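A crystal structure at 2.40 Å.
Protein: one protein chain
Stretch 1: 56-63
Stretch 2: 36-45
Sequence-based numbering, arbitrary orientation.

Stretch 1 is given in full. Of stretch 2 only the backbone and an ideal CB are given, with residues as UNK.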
# COMPACT_ATOMS: atom_id res chain seq x y z
N THR A 56 -14.19 -8.91 -17.60
CA THR A 56 -14.07 -7.52 -17.99
C THR A 56 -14.03 -6.67 -16.73
O THR A 56 -14.96 -6.68 -15.93
CB THR A 56 -15.23 -7.06 -18.89
OG1 THR A 56 -15.53 -8.09 -19.85
CG2 THR A 56 -14.86 -5.78 -19.62
N LEU A 57 -12.93 -5.93 -16.56
CA LEU A 57 -12.72 -5.10 -15.39
C LEU A 57 -13.10 -3.66 -15.71
O LEU A 57 -12.43 -2.98 -16.49
CB LEU A 57 -11.26 -5.17 -14.93
CG LEU A 57 -10.78 -6.54 -14.43
CD1 LEU A 57 -9.28 -6.50 -14.16
CD2 LEU A 57 -11.53 -6.97 -13.18
N GLY A 58 -14.18 -3.20 -15.10
CA GLY A 58 -14.72 -1.88 -15.37
C GLY A 58 -13.98 -0.76 -14.67
O GLY A 58 -13.19 -0.07 -15.30
N ARG A 59 -14.23 -0.58 -13.38
CA ARG A 59 -13.65 0.55 -12.66
C ARG A 59 -12.39 0.16 -11.90
O ARG A 59 -12.39 -0.79 -11.12
CB ARG A 59 -14.68 1.13 -11.68
CG ARG A 59 -14.17 2.24 -10.77
CD ARG A 59 -14.85 3.56 -11.07
NE ARG A 59 -14.44 4.61 -10.13
CZ ARG A 59 -13.31 5.31 -10.23
NH1 ARG A 59 -12.47 5.09 -11.23
NH2 ARG A 59 -13.03 6.23 -9.32
N GLY A 60 -11.31 0.89 -12.16
CA GLY A 60 -10.07 0.73 -11.41
C GLY A 60 -9.30 2.02 -11.28
O GLY A 60 -9.44 2.93 -12.10
N ILE A 61 -8.47 2.11 -10.24
CA ILE A 61 -7.65 3.29 -9.99
C ILE A 61 -6.34 2.94 -9.28
O ILE A 61 -6.23 1.89 -8.66
CB ILE A 61 -8.39 4.35 -9.14
CG1 ILE A 61 -8.88 3.73 -7.83
CG2 ILE A 61 -9.57 4.92 -9.90
CD1 ILE A 61 -9.19 4.74 -6.76
N ILE A 62 -5.35 3.83 -9.40
CA ILE A 62 -4.10 3.70 -8.66
C ILE A 62 -4.08 4.75 -7.55
O ILE A 62 -4.06 5.95 -7.82
CB ILE A 62 -2.86 3.88 -9.56
CG1 ILE A 62 -2.73 2.72 -10.54
CG2 ILE A 62 -1.59 3.96 -8.71
CD1 ILE A 62 -1.68 2.92 -11.62
N ASP A 63 -4.09 4.28 -6.30
CA ASP A 63 -3.97 5.16 -5.15
C ASP A 63 -2.86 4.67 -4.22
O ASP A 63 -2.95 3.59 -3.65
CB ASP A 63 -5.29 5.23 -4.38
CG ASP A 63 -5.29 6.31 -3.32
OD1 ASP A 63 -5.61 7.47 -3.64
OD2 ASP A 63 -4.98 5.99 -2.15
N UNK A 36 3.26 5.23 -18.81
CA UNK A 36 2.57 6.52 -18.77
C UNK A 36 1.41 6.56 -17.77
O UNK A 36 1.24 7.56 -17.07
CB UNK A 36 2.05 6.86 -20.17
N UNK A 37 0.64 5.48 -17.71
CA UNK A 37 -0.52 5.40 -16.81
C UNK A 37 -0.19 4.66 -15.52
O UNK A 37 -1.09 4.26 -14.78
CB UNK A 37 -1.69 4.71 -17.51
N UNK A 38 1.10 4.46 -15.26
CA UNK A 38 1.54 3.77 -14.06
C UNK A 38 1.46 2.26 -14.19
O UNK A 38 1.69 1.53 -13.22
CB UNK A 38 0.71 4.23 -12.86
N UNK A 39 1.13 1.78 -15.39
CA UNK A 39 1.03 0.36 -15.65
C UNK A 39 -0.32 -0.23 -15.30
O UNK A 39 -0.47 -1.46 -15.24
CB UNK A 39 2.12 -0.38 -14.88
N UNK A 40 -1.30 0.63 -15.06
CA UNK A 40 -2.64 0.18 -14.68
C UNK A 40 -3.25 -0.68 -15.78
O UNK A 40 -3.67 -1.81 -15.52
CB UNK A 40 -3.55 1.38 -14.38
N UNK A 41 -3.28 -0.15 -16.99
CA UNK A 41 -3.94 -0.81 -18.11
C UNK A 41 -3.30 -2.16 -18.43
O UNK A 41 -4.00 -3.15 -18.67
CB UNK A 41 -3.90 0.09 -19.35
N UNK A 42 -1.97 -2.20 -18.45
CA UNK A 42 -1.25 -3.44 -18.73
C UNK A 42 -1.53 -4.48 -17.65
O UNK A 42 -1.59 -5.68 -17.94
CB UNK A 42 0.25 -3.18 -18.83
N UNK A 43 -1.69 -4.03 -16.41
CA UNK A 43 -2.00 -4.92 -15.30
C UNK A 43 -3.38 -5.54 -15.45
O UNK A 43 -3.54 -6.75 -15.34
CB UNK A 43 -1.91 -4.16 -13.97
N UNK A 44 -4.39 -4.70 -15.69
CA UNK A 44 -5.75 -5.18 -15.82
C UNK A 44 -5.87 -6.11 -17.02
O UNK A 44 -6.60 -7.10 -16.98
CB UNK A 44 -6.72 -4.01 -15.95
N UNK A 45 -5.14 -5.79 -18.08
CA UNK A 45 -5.10 -6.64 -19.26
C UNK A 45 -4.53 -8.00 -18.90
O UNK A 45 -5.02 -9.04 -19.34
CB UNK A 45 -4.27 -5.99 -20.37

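Stretch 1 turns two apolar side chains, L57 and I62, to its partner, with G60 between them, where no side chain stands in the way. It sends no charge that way, since R59 points away and D63 is out of reach, so the positions facing it should be read chiefly as apolar packing.

Position 36 lies beyond the reach of stretch 1, and its phi of -56° suits many residues, proline among them. It is P36.

At position 37 the CA-to-CB bond runs sideways, and stretch 1 offers it no partner; its carbonyl O, however, is 3.5 Å from I62 CD1. Just ahead are the free backbone NH groups at a helix start, which would suit a short acceptor such as aspartate, asparagine, serine or threonine. It is D37. D37 OD1 accepts a hydrogen bond from N of position 39 at 3.1 Å, and D37 OD2 one from N of position 41 at 2.9 Å, so the carboxylate spans the turn that leads into the helix.

Position 38 has phi 81° and psi 6°, a region that favours glycine, with asparagine or aspartate as the usual alternatives. Here the neighbour narrows the choice: the ideal CB would sit 3.0 Å from I62 CD1, a clash. G38 leaves that space to the isoleucine.

Position 39 again has positive phi, 86°. Stretch 1 is not near its CB, but at these angles a CB would be jammed against the carbonyl O of the preceding residue, so the backbone alone calls for glycine. G39 occupies the N-cap position, and G39 O accepts the helical hydrogen bond from N of position 43 at 3.1 Å.

Position 40 points toward the strand, its ideal CB 3.7 Å from I62 CD1, with the open backbone of G60 nearby. A branched or flexible apolar side chain such as leucine, isoleucine or methionine would suit it. The residue is L40: its CB packs on I62 CD1 at 3.7 Å, while L40 CD2 lies 4.1 Å from G60 O.

Positions 41 and 42 are out of reach, and polar residues are acceptable. They are R41 and S42, the latter hydrogen-bonded through OG elsewhere in the structure.

Position 43 points toward stretch 1, yet nothing of it lies within 5.5 Å of the ideal CB, so alanine, leucine, methionine or a long polar residue would all be allowed. L43 makes no contact with it.

Position 44, one helical turn after 40, points toward stretch 1, with L57 CD1 4.0 Å from its ideal CB and the bare CA of G60 ahead. A medium or large aliphatic residue, or methionine, would cover that leucine. L44 does so, its CB lying 4.0 Å from L57 CD1. L44 CD1 lies 3.5 Å from where a CB on G60 would be, so the absence of a side chain there gives this leucine room.

Position 45 points away, leaving room for a polar residue. D45 has its OD2 hydrogen-bonded elsewhere in the structure.

Stretch 2 36-45: PDGGLRSLLD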
# COMPACT_ATOMS: atom_id res chain seq x y z
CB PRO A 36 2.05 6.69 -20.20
CG PRO A 36 2.99 5.91 -21.03
CD PRO A 36 3.40 4.74 -20.20
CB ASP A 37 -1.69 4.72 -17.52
CG ASP A 37 -1.46 3.24 -17.74
OD1 ASP A 37 -0.29 2.83 -17.89
OD2 ASP A 37 -2.45 2.48 -17.74
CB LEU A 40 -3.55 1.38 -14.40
CG LEU A 40 -5.02 1.06 -14.11
CD1 LEU A 40 -5.15 0.09 -12.93
CD2 LEU A 40 -5.81 2.33 -13.84
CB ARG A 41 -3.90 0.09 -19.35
CG ARG A 41 -4.70 -0.43 -20.54
CD ARG A 41 -3.85 -0.46 -21.80
NE ARG A 41 -2.88 -1.55 -21.78
CZ ARG A 41 -1.90 -1.70 -22.67
NH1 ARG A 41 -1.74 -0.82 -23.65
NH2 ARG A 41 -1.07 -2.73 -22.57
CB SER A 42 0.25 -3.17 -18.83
OG SER A 42 0.79 -2.76 -17.59
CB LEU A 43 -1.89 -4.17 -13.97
CG LEU A 43 -2.42 -4.90 -12.73
CD1 LEU A 43 -1.58 -6.14 -12.44
CD2 LEU A 43 -2.44 -3.97 -11.53
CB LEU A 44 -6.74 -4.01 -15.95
CG LEU A 44 -6.70 -2.96 -14.84
CD1 LEU A 44 -7.95 -2.09 -14.88
CD2 LEU A 44 -6.53 -3.59 -13.46
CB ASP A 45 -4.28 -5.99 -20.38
CG ASP A 45 -4.24 -6.83 -21.64
OD1 ASP A 45 -5.19 -6.74 -22.45
OD2 ASP A 45 -3.26 -7.59 -21.82
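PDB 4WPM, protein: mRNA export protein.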